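D-glycerate 2-kinase (PDB 2B8N) catalyses the ATP- and magnesium-dependent phosphorylation of D-glycerate to 2-phosphoglycerate, a step in the degradation of serine via 3-hydroxypyruvate. Local coordinates at residues A[169-174]-A[207-212]. Numbering follows the deposited sequence.
Sequences EINTVR and LDVIAS
N171 and S212 bring the backbones closest, with their CA atoms 6.3 Å apart, where one turn of helix 167-175 faces the loop 207-212. The loop makes a tight turn at its end, where S212 N donates a hydrogen bond to V209 O (2.9 Å). N171 carries nearly the whole contact, and both ends of its side-chain amide are used. CG is roughly anti to the backbone N (chi1 -153°), and this carries the amide out from the helix to the loop. N171 ND2 donates to the backbone D208 O at 2.8 Å. That oxygen lies in the amide plane, but the N-H points at it with a bend, at 147°. On the other branch, S212 OG donates to N171 OD1 at 2.8 Å. The hydroxyl meets the oxygen from near the far end of the C=O (angle 157°), somewhat tilted from the carbonyl plane. D208 O can only accept, so it calls for the NH2 branch, and the two bonds together would hold this buried amide against a flip. The D208 carboxylate takes no part; its OD2 forms a salt bridge with R206. S212 is also tied by backbone bonds to G182. A helix asparagine here ties down a loop through one backbone carbonyl and one side-chain hydroxyl. Within the DUF4147 region of this type-1 glycerate kinase, it joins helix 167-175 to the loop that follows strand 193-199 of the parallel sheet.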
loop_
_atom_site.group_PDB
_atom_site.type_symbol
_atom_site.label_atom_id
_atom_site.label_comp_id
_atom_site.label_asym_id
_atom_site.label_seq_id
_atom_site.Cartn_x
_atom_site.Cartn_y
_atom_site.Cartn_z
ATOM N N GLU A 169 9.454 -9.960 -13.770
ATOM C CA GLU A 169 9.237 -10.948 -14.824
ATOM C C GLU A 169 7.744 -11.279 -14.970
ATOM O O GLU A 169 7.216 -11.392 -16.081
ATOM C CB GLU A 169 10.083 -12.200 -14.560
ATOM C CG GLU A 169 11.580 -11.969 -14.773
ATOM C CD GLU A 169 12.440 -13.126 -14.272
ATOM O OE1 GLU A 169 12.165 -13.657 -13.179
ATOM O OE2 GLU A 169 13.396 -13.511 -14.978
ATOM N N ILE A 170 7.058 -11.386 -13.845
ATOM C CA ILE A 170 5.631 -11.595 -13.871
ATOM C C ILE A 170 4.991 -10.402 -14.580
ATOM O O ILE A 170 4.114 -10.566 -15.446
ATOM C CB ILE A 170 5.084 -11.765 -12.452
ATOM C CG1 ILE A 170 5.604 -13.077 -11.863
ATOM C CG2 ILE A 170 3.549 -11.756 -12.456
ATOM C CD1 ILE A 170 5.277 -13.294 -10.410
ATOM N N ASN A 171 5.458 -9.207 -14.216
ATOM C CA ASN A 171 4.949 -7.959 -14.770
ATOM C C ASN A 171 5.180 -7.836 -16.287
ATOM O O ASN A 171 4.283 -7.445 -17.037
ATOM C CB ASN A 171 5.589 -6.788 -14.025
ATOM C CG ASN A 171 4.728 -5.543 -14.010
ATOM O OD1 ASN A 171 3.495 -5.583 -14.183
ATOM N ND2 ASN A 171 5.383 -4.416 -13.765
ATOM N N THR A 172 6.369 -8.197 -16.747
ATOM C CA THR A 172 6.645 -8.176 -18.183
ATOM C C THR A 172 5.593 -8.999 -18.946
ATOM O O THR A 172 4.991 -8.522 -19.920
ATOM C CB THR A 172 8.082 -8.657 -18.469
ATOM O OG1 THR A 172 9.014 -7.648 -18.041
ATOM C CG2 THR A 172 8.299 -8.943 -19.942
ATOM N N VAL A 173 5.337 -10.213 -18.472
ATOM C CA VAL A 173 4.373 -11.091 -19.133
ATOM C C VAL A 173 2.961 -10.548 -19.035
ATOM O O VAL A 173 2.251 -10.499 -20.035
ATOM C CB VAL A 173 4.368 -12.488 -18.548
ATOM C CG1 VAL A 173 3.351 -13.333 -19.261
ATOM C CG2 VAL A 173 5.751 -13.129 -18.684
ATOM N N ARG A 174 2.556 -10.131 -17.838
ATOM C CA ARG A 174 1.187 -9.626 -17.639
ATOM C C ARG A 174 0.842 -8.434 -18.509
ATOM O O ARG A 174 -0.292 -8.336 -18.976
ATOM C CB ARG A 174 0.880 -9.287 -16.160
ATOM C CG ARG A 174 0.447 -10.490 -15.314
ATOM C CD ARG A 174 -0.756 -11.244 -15.896
ATOM N NE ARG A 174 -2.028 -10.546 -15.703
ATOM C CZ ARG A 174 -2.731 -10.547 -14.570
ATOM N NH1 ARG A 174 -2.289 -11.199 -13.513
ATOM N NH2 ARG A 174 -3.880 -9.890 -14.479
ATOM N N LEU A 207 5.971 3.147 -10.145
ATOM C CA LEU A 207 4.771 3.309 -10.976
ATOM C C LEU A 207 4.671 2.290 -12.111
ATOM O O LEU A 207 3.631 2.143 -12.710
ATOM C CB LEU A 207 4.699 4.737 -11.535
ATOM C CG LEU A 207 4.638 5.852 -10.478
ATOM C CD1 LEU A 207 5.077 7.176 -11.078
ATOM C CD2 LEU A 207 3.245 5.949 -9.897
ATOM N N ASP A 208 5.767 1.600 -12.405
ATOM C CA ASP A 208 5.775 0.563 -13.423
ATOM C C ASP A 208 5.237 -0.745 -12.873
ATOM O O ASP A 208 4.990 -1.671 -13.629
ATOM C CB ASP A 208 7.195 0.331 -13.932
ATOM C CG ASP A 208 8.171 -0.029 -12.814
ATOM O OD1 ASP A 208 7.939 0.376 -11.658
ATOM O OD2 ASP A 208 9.179 -0.697 -13.095
ATOM N N VAL A 209 5.102 -0.802 -11.553
ATOM C CA VAL A 209 4.682 -1.987 -10.820
ATOM C C VAL A 209 3.275 -1.783 -10.262
ATOM O O VAL A 209 2.477 -2.709 -10.253
ATOM C CB VAL A 209 5.669 -2.278 -9.656
ATOM C CG1 VAL A 209 5.174 -3.416 -8.753
ATOM C CG2 VAL A 209 7.062 -2.569 -10.214
ATOM N N ILE A 210 2.990 -0.582 -9.766
ATOM C CA ILE A 210 1.687 -0.256 -9.206
ATOM C C ILE A 210 0.617 -0.520 -10.263
ATOM O O ILE A 210 0.598 0.140 -11.307
ATOM C CB ILE A 210 1.660 1.227 -8.726
ATOM C CG1 ILE A 210 2.517 1.383 -7.457
ATOM C CG2 ILE A 210 0.227 1.695 -8.471
ATOM C CD1 ILE A 210 2.772 2.817 -7.067
ATOM N N ALA A 211 -0.237 -1.511 -10.015
ATOM C CA ALA A 211 -1.292 -1.892 -10.971
ATOM C C ALA A 211 -0.781 -2.345 -12.336
ATOM O O ALA A 211 -1.551 -2.378 -13.306
ATOM C CB ALA A 211 -2.259 -0.740 -11.152
ATOM N N SER A 212 0.504 -2.704 -12.377
ATOM C CA SER A 212 1.240 -2.958 -13.599
ATOM C C SER A 212 1.211 -1.767 -14.578
ATOM O O SER A 212 1.194 -1.965 -15.796
ATOM C CB SER A 212 0.757 -4.231 -14.312
ATOM O OG SER A 212 0.819 -5.406 -13.523
#